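Local coordinates for protein DNA polymerase sliding clamp (Archaeoglobus fulgidus, PDB 1RWZ) that forms a homotrimeric ring through which DNA passes and probably tethers the polymerase and other DNA-processing proteins to the duplex during replication, at residues R222-L227 with R231-Y236; G136-A141 with L211-G216; K12-A17 with V49-D54; N43-I48 with V195-E200. All blocks are in the same frame, centred on the assembly; numbering follows the deposited sequence.

Interaction 1: R222-L227 with R231-Y236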
# COMPACT_ATOMS: atom_id res chain seq x y z
N ARG A 222 -1.17 -18.32 -27.46
CA ARG A 222 -0.50 -19.07 -26.40
C ARG A 222 0.50 -18.10 -25.77
O ARG A 222 1.32 -17.51 -26.47
CB ARG A 222 0.28 -20.27 -26.95
CG ARG A 222 -0.55 -21.41 -27.53
CD ARG A 222 0.39 -22.50 -28.06
NE ARG A 222 1.25 -23.03 -27.00
CZ ARG A 222 2.44 -23.59 -27.20
NH1 ARG A 222 2.93 -23.72 -28.43
NH2 ARG A 222 3.15 -24.02 -26.16
N LEU A 223 0.41 -17.93 -24.46
CA LEU A 223 1.30 -17.05 -23.71
C LEU A 223 2.07 -17.92 -22.74
O LEU A 223 1.56 -18.30 -21.69
CB LEU A 223 0.48 -16.00 -22.96
CG LEU A 223 -0.39 -15.12 -23.87
CD1 LEU A 223 -1.33 -14.27 -23.03
CD2 LEU A 223 0.49 -14.25 -24.74
N VAL A 224 3.30 -18.25 -23.10
CA VAL A 224 4.12 -19.10 -22.25
C VAL A 224 5.03 -18.27 -21.36
O VAL A 224 6.03 -17.71 -21.83
CB VAL A 224 4.96 -20.07 -23.10
CG1 VAL A 224 5.67 -21.08 -22.21
CG2 VAL A 224 4.07 -20.79 -24.10
N PHE A 225 4.67 -18.18 -20.09
CA PHE A 225 5.46 -17.44 -19.12
C PHE A 225 6.41 -18.39 -18.39
O PHE A 225 6.04 -19.51 -18.06
CB PHE A 225 4.56 -16.79 -18.05
CG PHE A 225 3.65 -15.72 -18.56
CD1 PHE A 225 2.39 -16.04 -19.06
CD2 PHE A 225 4.03 -14.38 -18.51
CE1 PHE A 225 1.52 -15.04 -19.49
CE2 PHE A 225 3.17 -13.37 -18.93
CZ PHE A 225 1.90 -13.71 -19.43
N GLU A 226 7.64 -17.93 -18.16
CA GLU A 226 8.62 -18.70 -17.41
C GLU A 226 8.81 -17.82 -16.18
O GLU A 226 9.33 -16.71 -16.26
CB GLU A 226 9.90 -18.89 -18.22
CG GLU A 226 9.63 -19.76 -19.44
CD GLU A 226 10.86 -20.06 -20.27
OE1 GLU A 226 11.69 -20.89 -19.85
OE2 GLU A 226 10.99 -19.45 -21.35
N LEU A 227 8.36 -18.33 -15.04
CA LEU A 227 8.36 -17.58 -13.79
C LEU A 227 9.22 -18.12 -12.65
O LEU A 227 9.68 -19.25 -12.68
CB LEU A 227 6.92 -17.49 -13.28
CG LEU A 227 5.86 -17.10 -14.31
CD1 LEU A 227 4.46 -17.24 -13.70
CD2 LEU A 227 6.10 -15.67 -14.77
N ARG A 231 11.86 -21.22 -12.83
CA ARG A 231 11.56 -22.52 -12.23
C ARG A 231 10.25 -23.11 -12.71
O ARG A 231 10.08 -24.33 -12.76
CB ARG A 231 11.51 -22.41 -10.71
CG ARG A 231 12.84 -22.11 -10.01
CD ARG A 231 12.63 -22.18 -8.51
NE ARG A 231 13.80 -21.86 -7.70
CZ ARG A 231 14.33 -20.65 -7.56
NH1 ARG A 231 13.81 -19.60 -8.19
NH2 ARG A 231 15.36 -20.47 -6.75
N ALA A 232 9.31 -22.24 -13.07
CA ALA A 232 8.00 -22.71 -13.51
C ALA A 232 7.60 -22.22 -14.88
O ALA A 232 7.94 -21.12 -15.29
CB ALA A 232 6.94 -22.27 -12.49
N LYS A 233 6.88 -23.08 -15.60
CA LYS A 233 6.37 -22.72 -16.91
C LYS A 233 4.87 -22.62 -16.70
O LYS A 233 4.23 -23.57 -16.25
CB LYS A 233 6.70 -23.78 -17.95
CG LYS A 233 6.10 -23.47 -19.32
CD LYS A 233 6.68 -24.34 -20.42
CE LYS A 233 8.11 -23.95 -20.74
NZ LYS A 233 8.66 -24.68 -21.92
N VAL A 234 4.32 -21.45 -16.98
CA VAL A 234 2.89 -21.22 -16.83
C VAL A 234 2.39 -20.70 -18.17
O VAL A 234 2.70 -19.57 -18.55
CB VAL A 234 2.58 -20.20 -15.72
CG1 VAL A 234 1.09 -19.90 -15.67
CG2 VAL A 234 3.06 -20.76 -14.38
N GLU A 235 1.65 -21.53 -18.88
CA GLU A 235 1.12 -21.15 -20.17
C GLU A 235 -0.37 -20.89 -20.06
O GLU A 235 -1.12 -21.69 -19.50
CB GLU A 235 1.35 -22.26 -21.20
CG GLU A 235 0.63 -21.99 -22.53
CD GLU A 235 0.91 -23.05 -23.59
OE1 GLU A 235 0.23 -23.01 -24.64
OE2 GLU A 235 1.79 -23.90 -23.39
N TYR A 236 -0.79 -19.74 -20.59
CA TYR A 236 -2.19 -19.37 -20.63
C TYR A 236 -2.57 -19.36 -22.11
O TYR A 236 -1.79 -18.90 -22.95
CB TYR A 236 -2.42 -17.97 -20.05
CG TYR A 236 -2.45 -17.90 -18.53
CD1 TYR A 236 -1.50 -17.15 -17.83
CD2 TYR A 236 -3.47 -18.52 -17.81
CE1 TYR A 236 -1.56 -17.03 -16.44
CE2 TYR A 236 -3.54 -18.41 -16.42
CZ TYR A 236 -2.59 -17.66 -15.75
OH TYR A 236 -2.68 -17.52 -14.38
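Arg-222 and Glu-235 make the salt bridge across this antiparallel hairpin. The guanidinium grips the carboxylate side-on with two nitrogens: Arg-222 NE reaches Glu-235 OE1 at 2.6 Å and NH2 reaches Glu-235 OE2 at 3.1 Å, both bonds nearly straight. The oxygens lie close to the guanidinium plane, yet the carboxylate is turned 37° against it and is met from above its own plane. A bend at chi3 of Arg-222 (59°) folds its end back to the extended Glu-235.

Backbone bonding joins three hydrogen-bonded pairs, Leu-223 with Tyr-236, Phe-225 with Val-234 and Leu-227 with Ala-232, each by two N-H...O bonds. At the turn end Arg-231 and Ala-232 both face Leu-227, a classic beta bulge.

Apolar packing fills the face carrying those pairs. Leu-227 CD1 touches Val-234 CG2 at 3.8 Å, and Phe-225 CE1 meets the edge of the Tyr-236 ring at CD1, 4.0 Å away. On the other face, Val-224 CG1 lies against Lys-233 CG and its CG2 against the Glu-235 carboxylate.

The hairpin is therefore two-sided, apolar around Phe-225 and largely charged around Glu-235, apart from Val-224; Arg-222 would probably stabilise Glu-235 as the anion despite its burial.

Interaction 2: G136-A141 with L211-G216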
# COMPACT_ATOMS: atom_id res chain seq x y z
N GLY A 136 7.41 -8.35 -18.10
CA GLY A 136 7.09 -7.08 -17.48
C GLY A 136 6.73 -6.03 -18.50
O GLY A 136 5.83 -5.20 -18.28
N GLU A 137 7.42 -6.05 -19.63
CA GLU A 137 7.18 -5.10 -20.71
C GLU A 137 5.79 -5.38 -21.30
O GLU A 137 5.04 -4.46 -21.61
CB GLU A 137 8.25 -5.24 -21.79
CG GLU A 137 8.14 -4.25 -22.93
CD GLU A 137 8.37 -2.81 -22.50
OE1 GLU A 137 8.68 -2.56 -21.31
OE2 GLU A 137 8.24 -1.91 -23.36
N PHE A 138 5.48 -6.67 -21.46
CA PHE A 138 4.18 -7.08 -22.00
C PHE A 138 3.09 -6.62 -21.04
O PHE A 138 2.07 -6.05 -21.46
CB PHE A 138 4.14 -8.61 -22.13
CG PHE A 138 2.82 -9.16 -22.61
CD1 PHE A 138 2.46 -9.07 -23.95
CD2 PHE A 138 1.96 -9.78 -21.72
CE1 PHE A 138 1.25 -9.61 -24.40
CE2 PHE A 138 0.74 -10.32 -22.16
CZ PHE A 138 0.39 -10.23 -23.50
N LYS A 139 3.32 -6.84 -19.75
CA LYS A 139 2.37 -6.45 -18.71
C LYS A 139 2.06 -4.96 -18.79
O LYS A 139 0.91 -4.55 -18.64
CB LYS A 139 2.95 -6.82 -17.34
CG LYS A 139 2.04 -6.57 -16.15
CD LYS A 139 2.61 -7.23 -14.90
CE LYS A 139 1.73 -7.03 -13.68
NZ LYS A 139 2.18 -7.88 -12.54
N LYS A 140 3.09 -4.15 -19.02
CA LYS A 140 2.91 -2.70 -19.13
C LYS A 140 2.10 -2.35 -20.37
O LYS A 140 1.28 -1.43 -20.34
CB LYS A 140 4.27 -2.00 -19.19
CG LYS A 140 5.05 -2.03 -17.88
CD LYS A 140 6.46 -1.50 -18.10
CE LYS A 140 7.27 -1.50 -16.81
NZ LYS A 140 6.71 -0.53 -15.82
N ALA A 141 2.33 -3.08 -21.46
CA ALA A 141 1.60 -2.83 -22.70
C ALA A 141 0.11 -3.09 -22.48
O ALA A 141 -0.73 -2.29 -22.89
CB ALA A 141 2.13 -3.73 -23.81
N LEU A 211 8.59 -14.28 -21.56
CA LEU A 211 7.28 -14.55 -22.15
C LEU A 211 7.48 -14.90 -23.61
O LEU A 211 8.14 -14.18 -24.35
CB LEU A 211 6.36 -13.33 -22.06
CG LEU A 211 5.08 -13.43 -22.91
CD1 LEU A 211 4.21 -14.60 -22.45
CD2 LEU A 211 4.32 -12.13 -22.82
N THR A 212 6.92 -16.04 -24.02
CA THR A 212 6.99 -16.46 -25.41
C THR A 212 5.55 -16.47 -25.89
O THR A 212 4.70 -17.16 -25.31
CB THR A 212 7.57 -17.88 -25.54
OG1 THR A 212 8.92 -17.89 -25.06
CG2 THR A 212 7.55 -18.33 -27.01
N ILE A 213 5.28 -15.70 -26.93
CA ILE A 213 3.94 -15.62 -27.49
C ILE A 213 3.88 -16.40 -28.79
O ILE A 213 4.73 -16.22 -29.66
CB ILE A 213 3.56 -14.16 -27.81
CG1 ILE A 213 3.70 -13.29 -26.56
CG2 ILE A 213 2.13 -14.10 -28.37
CD1 ILE A 213 3.53 -11.80 -26.83
N HIS A 214 2.89 -17.29 -28.91
CA HIS A 214 2.68 -18.06 -30.13
C HIS A 214 1.38 -17.47 -30.67
O HIS A 214 0.34 -17.56 -30.02
CB HIS A 214 2.53 -19.54 -29.81
CG HIS A 214 3.76 -20.15 -29.21
ND1 HIS A 214 4.85 -20.54 -29.96
CD2 HIS A 214 4.08 -20.41 -27.92
CE1 HIS A 214 5.79 -21.00 -29.16
NE2 HIS A 214 5.35 -20.94 -27.92
N LEU A 215 1.44 -16.87 -31.85
CA LEU A 215 0.29 -16.19 -32.43
C LEU A 215 -0.10 -16.59 -33.85
O LEU A 215 0.76 -16.80 -34.70
CB LEU A 215 0.56 -14.68 -32.40
CG LEU A 215 -0.47 -13.66 -32.89
CD1 LEU A 215 -1.64 -13.61 -31.91
CD2 LEU A 215 0.19 -12.29 -32.98
N GLY A 216 -1.40 -16.66 -34.08
CA GLY A 216 -1.93 -17.00 -35.39
C GLY A 216 -2.99 -15.97 -35.76
O GLY A 216 -3.10 -14.92 -35.12
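Phe-138 presents one face of its ring to Leu-211, whose CD2 methyl sits over it in a CH-pi contact. The pair illustrates helix-on-sheet packing in the PCNA fold, where helices that line the central hole of the ring are backed by antiparallel beta sheet. Here helix 135-146 lies against strand 210-215, which is bonded on one side to strand 129-134 and on the other to strand 221-227.

Leu-211 CD2 is 3.6 Å from the centroid of the Phe-138 ring and 25° off the ring normal. Its offset is toward the inner end of the ring, so it comes closest to Phe-138 CG, at 3.3 Å, and also brushes CB. A trans setting about CA-CB (chi1 177°) lets Phe-138 carry its ring away from the helix and over the strand.

Two residues along the strand, Ile-213 points to the same side and adds a second, looser contact. Met-133 and Ile-163 also touch the Phe-138 side chain, so the ring is enclosed by apolar side chains. Glu-137, the preceding helix residue, instead packs on Ser-103 of a second subunit. No hydrogen bond joins the two segments; along the CD1-CE1 side of the ring, Ile-213 CD1 approaches Phe-138 CE1 obliquely at 4.0 Å.

Interaction 3: K12-A17 with V49-D54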
# COMPACT_ATOMS: atom_id res chain seq x y z
N LYS A 12 3.48 -20.12 -4.22
CA LYS A 12 2.55 -18.99 -4.25
C LYS A 12 2.20 -18.56 -5.67
O LYS A 12 1.03 -18.32 -6.00
CB LYS A 12 3.14 -17.80 -3.48
CG LYS A 12 3.31 -18.08 -1.98
CD LYS A 12 4.23 -17.05 -1.29
CE LYS A 12 3.62 -15.65 -1.23
NZ LYS A 12 2.47 -15.58 -0.28
N THR A 13 3.21 -18.47 -6.52
CA THR A 13 3.00 -18.04 -7.90
C THR A 13 2.20 -19.02 -8.74
O THR A 13 1.29 -18.62 -9.46
CB THR A 13 4.36 -17.74 -8.58
OG1 THR A 13 4.95 -16.60 -7.95
CG2 THR A 13 4.17 -17.44 -10.06
N VAL A 14 2.52 -20.31 -8.64
CA VAL A 14 1.81 -21.32 -9.41
C VAL A 14 0.38 -21.48 -8.90
O VAL A 14 -0.56 -21.72 -9.67
CB VAL A 14 2.55 -22.67 -9.38
CG1 VAL A 14 1.71 -23.74 -10.03
CG2 VAL A 14 3.88 -22.53 -10.12
N THR A 15 0.20 -21.35 -7.59
CA THR A 15 -1.13 -21.47 -7.00
C THR A 15 -1.97 -20.30 -7.49
O THR A 15 -3.13 -20.48 -7.90
CB THR A 15 -1.05 -21.44 -5.45
OG1 THR A 15 -0.38 -22.63 -4.99
CG2 THR A 15 -2.44 -21.39 -4.83
N ARG A 16 -1.40 -19.11 -7.48
CA ARG A 16 -2.12 -17.93 -7.94
C ARG A 16 -2.48 -18.03 -9.42
O ARG A 16 -3.56 -17.60 -9.83
CB ARG A 16 -1.29 -16.66 -7.71
CG ARG A 16 -1.99 -15.39 -8.15
CD ARG A 16 -1.20 -14.15 -7.79
NE ARG A 16 -1.90 -12.92 -8.18
CZ ARG A 16 -1.44 -11.70 -7.94
NH1 ARG A 16 -0.29 -11.53 -7.31
NH2 ARG A 16 -2.15 -10.64 -8.33
N ALA A 17 -1.57 -18.59 -10.22
CA ALA A 17 -1.80 -18.73 -11.65
C ALA A 17 -2.98 -19.64 -11.96
O ALA A 17 -3.75 -19.39 -12.89
CB ALA A 17 -0.54 -19.25 -12.34
N VAL A 49 0.32 -25.64 -16.27
CA VAL A 49 1.47 -25.44 -15.38
C VAL A 49 2.40 -26.64 -15.38
O VAL A 49 1.97 -27.78 -15.24
CB VAL A 49 1.01 -25.19 -13.92
CG1 VAL A 49 2.23 -25.10 -13.00
CG2 VAL A 49 0.20 -23.90 -13.83
N ASP A 50 3.69 -26.37 -15.52
CA ASP A 50 4.70 -27.40 -15.49
C ASP A 50 5.87 -26.96 -14.62
O ASP A 50 6.45 -25.90 -14.86
CB ASP A 50 5.22 -27.72 -16.90
CG ASP A 50 4.26 -28.56 -17.71
OD1 ASP A 50 3.63 -28.02 -18.65
OD2 ASP A 50 4.12 -29.77 -17.40
N ILE A 51 6.18 -27.75 -13.60
CA ILE A 51 7.33 -27.47 -12.74
C ILE A 51 8.23 -28.69 -12.83
O ILE A 51 7.97 -29.72 -12.21
CB ILE A 51 6.95 -27.28 -11.26
CG1 ILE A 51 5.85 -26.23 -11.11
CG2 ILE A 51 8.19 -26.83 -10.47
CD1 ILE A 51 5.44 -25.98 -9.65
N PRO A 52 9.31 -28.61 -13.63
CA PRO A 52 10.24 -29.73 -13.78
C PRO A 52 10.80 -30.15 -12.42
O PRO A 52 10.98 -29.31 -11.54
CB PRO A 52 11.33 -29.16 -14.69
CG PRO A 52 10.60 -28.11 -15.48
CD PRO A 52 9.74 -27.45 -14.44
N LYS A 53 11.08 -31.43 -12.26
CA LYS A 53 11.60 -31.92 -10.99
C LYS A 53 12.84 -31.16 -10.52
O LYS A 53 13.02 -30.95 -9.32
CB LYS A 53 11.93 -33.41 -11.09
CG LYS A 53 12.99 -33.76 -12.12
CD LYS A 53 13.25 -35.26 -12.14
CE LYS A 53 14.32 -35.61 -13.16
NZ LYS A 53 14.58 -37.08 -13.21
N ASP A 54 13.67 -30.72 -11.45
CA ASP A 54 14.88 -30.00 -11.07
C ASP A 54 14.64 -28.59 -10.54
O ASP A 54 15.57 -27.94 -10.07
CB ASP A 54 15.88 -29.97 -12.24
CG ASP A 54 16.42 -31.36 -12.56
OD1 ASP A 54 16.75 -32.10 -11.61
OD2 ASP A 54 16.53 -31.70 -13.76
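Val-14 meets Val-49 and Ile-51 mainly with a different methyl for each. Its CG1, anti to the backbone N (chi1 173°), lies against Val-49 CG1 at 3.3 Å, tighter than ordinary van der Waals contact. The two isopropyl groups are set at a slant, and the same Val-14 CG1 also brushes Val-49 CG2 at 4.1 Å. The second branch, Val-14 CG2, is directed at Ile-51, and here the side chains reach toward each other tip to tip, with CG2 and Ile-51 CD1 3.8 Å apart. Ile-51 can deliver that methyl because its trans chi2 (-179°) stretches the chain and carries CD1 toward Val-14.

The strand supplies this pair by simple alternation: the CB atoms of Val-49 and Ile-51 face the helix, while Asp-50 between them points the other way and bonds through OD2 to His-35 ND1. This is the alpha-on-beta layer of a PCNA domain, with helix 8-19 resting on a sheet that begins in the N-terminal half of the chain and runs on, past strand 45-52, into the C-terminal half. Val-14 also touches Ala-232 of the adjoining strand 232-238, so it sits over the place where the two halves are joined. On another side of the helix, Thr-15 packs on helix 71-78. Ala-17, three residues beyond Val-14, likewise turns its CB to the sheet, lying against Val-234, and its carbonyl oxygen accepts a hydrogen bond from Tyr-236 OH.

Interaction 4: N43-I48 with V195-E200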
# COMPACT_ATOMS: atom_id res chain seq x y z
N ASN A 43 -14.94 -21.16 -20.42
CA ASN A 43 -14.23 -21.85 -21.51
C ASN A 43 -13.61 -20.85 -22.49
O ASN A 43 -13.60 -21.07 -23.70
CB ASN A 43 -15.19 -22.78 -22.26
CG ASN A 43 -15.41 -24.09 -21.52
OD1 ASN A 43 -14.66 -25.05 -21.70
ND2 ASN A 43 -16.43 -24.12 -20.68
N VAL A 44 -13.09 -19.77 -21.94
CA VAL A 44 -12.46 -18.73 -22.74
C VAL A 44 -10.94 -18.79 -22.58
O VAL A 44 -10.20 -18.39 -23.47
CB VAL A 44 -12.96 -17.33 -22.30
CG1 VAL A 44 -12.24 -16.25 -23.07
CG2 VAL A 44 -14.47 -17.23 -22.52
N ALA A 45 -10.49 -19.32 -21.45
CA ALA A 45 -9.06 -19.42 -21.18
C ALA A 45 -8.67 -20.73 -20.52
O ALA A 45 -9.47 -21.35 -19.80
CB ALA A 45 -8.63 -18.25 -20.30
N MET A 46 -7.44 -21.16 -20.76
CA MET A 46 -6.91 -22.39 -20.19
C MET A 46 -5.54 -22.06 -19.59
O MET A 46 -4.87 -21.13 -20.04
CB MET A 46 -6.75 -23.45 -21.28
CG MET A 46 -6.20 -24.80 -20.80
SD MET A 46 -5.86 -25.97 -22.16
CE MET A 46 -7.46 -26.73 -22.38
N VAL A 47 -5.14 -22.82 -18.58
CA VAL A 47 -3.83 -22.64 -17.96
C VAL A 47 -3.15 -24.00 -17.90
O VAL A 47 -3.78 -25.01 -17.59
CB VAL A 47 -3.94 -22.02 -16.54
CG1 VAL A 47 -4.71 -22.95 -15.61
CG2 VAL A 47 -2.53 -21.73 -15.99
N ILE A 48 -1.86 -24.02 -18.21
CA ILE A 48 -1.09 -25.26 -18.19
C ILE A 48 0.16 -24.95 -17.39
O ILE A 48 0.94 -24.08 -17.78
CB ILE A 48 -0.67 -25.68 -19.61
CG1 ILE A 48 -1.89 -25.75 -20.53
CG2 ILE A 48 0.05 -27.02 -19.54
CD1 ILE A 48 -1.54 -25.84 -22.01
N VAL A 195 -8.95 -7.79 -23.16
CA VAL A 195 -7.95 -7.21 -22.26
C VAL A 195 -8.13 -7.73 -20.83
O VAL A 195 -7.14 -7.92 -20.12
CB VAL A 195 -8.04 -5.66 -22.25
CG1 VAL A 195 -7.13 -5.09 -21.16
CG2 VAL A 195 -7.61 -5.11 -23.60
N ASP A 196 -9.38 -7.95 -20.42
CA ASP A 196 -9.66 -8.43 -19.06
C ASP A 196 -8.87 -9.69 -18.72
O ASP A 196 -8.24 -9.77 -17.66
CB ASP A 196 -11.15 -8.71 -18.88
CG ASP A 196 -12.00 -7.46 -18.92
OD1 ASP A 196 -11.65 -6.47 -18.23
OD2 ASP A 196 -13.03 -7.46 -19.63
N TYR A 197 -8.90 -10.67 -19.62
CA TYR A 197 -8.17 -11.91 -19.39
C TYR A 197 -6.66 -11.71 -19.43
O TYR A 197 -5.93 -12.24 -18.60
CB TYR A 197 -8.56 -12.98 -20.40
CG TYR A 197 -9.82 -13.74 -20.03
CD1 TYR A 197 -11.08 -13.25 -20.37
CD2 TYR A 197 -9.74 -14.94 -19.35
CE1 TYR A 197 -12.24 -13.95 -20.03
CE2 TYR A 197 -10.89 -15.66 -19.00
CZ TYR A 197 -12.13 -15.15 -19.35
OH TYR A 197 -13.26 -15.87 -19.02
N LEU A 198 -6.19 -10.94 -20.41
CA LEU A 198 -4.76 -10.69 -20.55
C LEU A 198 -4.20 -10.01 -19.31
O LEU A 198 -3.10 -10.33 -18.85
CB LEU A 198 -4.49 -9.81 -21.78
CG LEU A 198 -4.79 -10.48 -23.13
CD1 LEU A 198 -4.69 -9.46 -24.25
CD2 LEU A 198 -3.82 -11.63 -23.36
N LYS A 199 -4.97 -9.07 -18.76
CA LYS A 199 -4.54 -8.36 -17.56
C LYS A 199 -4.44 -9.33 -16.39
O LYS A 199 -3.48 -9.27 -15.61
CB LYS A 199 -5.54 -7.24 -17.24
CG LYS A 199 -5.09 -6.29 -16.15
CD LYS A 199 -6.09 -5.15 -16.00
CE LYS A 199 -5.68 -4.16 -14.93
NZ LYS A 199 -6.72 -3.12 -14.74
N GLU A 200 -5.41 -10.24 -16.27
CA GLU A 200 -5.41 -11.22 -15.19
C GLU A 200 -4.20 -12.15 -15.31
O GLU A 200 -3.55 -12.47 -14.31
CB GLU A 200 -6.71 -12.04 -15.23
CG GLU A 200 -6.94 -12.94 -14.02
CD GLU A 200 -7.03 -12.18 -12.71
OE1 GLU A 200 -7.58 -11.05 -12.71
OE2 GLU A 200 -6.58 -12.70 -11.68
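The Tyr-197 ring has the CG1 methyl of Val-44 over one face, while the CB of Ala-45 approaches its CD2 and CE2 atoms obliquely. Across this ring the two domains of the PCNA subunit meet: Tyr-197 belongs to helix 195-201 in the C-terminal half, whereas in the N-terminal half Ala-45 begins strand 45-52 and Val-44 immediately precedes it. The contact is a CH-pi interaction, with Val-44 CG1 4.0 Å from the Tyr-197 ring centroid and 21° off the normal, displaced toward the rim. The chi1 of Val-44 (177°) puts CG1 over the ring and leaves CG2 near the hydroxyl, 3.9 Å from Tyr-197 OH, and the two side chains cross at about a right angle. Ala-45 CB is closer to the ring's carbons, 3.6 Å from Tyr-197 CD2.

A single acidic residue ties this packing together. Asp-40 receives the Tyr-197 hydroxyl bond on OD1, and its OD2 accepts the backbone N-H groups of both Val-44 and Ala-45. The carboxylate thus holds the strand entry and the phenol end of the ring together. Leu-238 of strand 232-238 touches both Val-44 and Tyr-197, continuing the apolar surface from one domain to the other. Beside the polar end, Val-44 CB lies 3.6 Å from Tyr-197 OH.

Overall arrangement
All four contacts reach one nine-stranded antiparallel sheet that runs through both halves of the subunit. Along the chain, interactions 3 and 4 open first, their segments alternating and sharing strand 45-52; interaction 2 also interleaves with interaction 4, and interaction 1 closes the series. Interaction 1 is central: its strand 232-238 neighbours strand 45-52, and its strand 221-227 neighbours strand 210-215 of interaction 2. Its centre is about 9 Å from that of interaction 3, about 11 Å from that of interaction 2 and about 13 Å from that of interaction 4. Interactions 2 and 3 are about 19 Å apart between centres and do not touch. Helices from both halves thus pack on one continuous sheet, joining the two domains into a single arc.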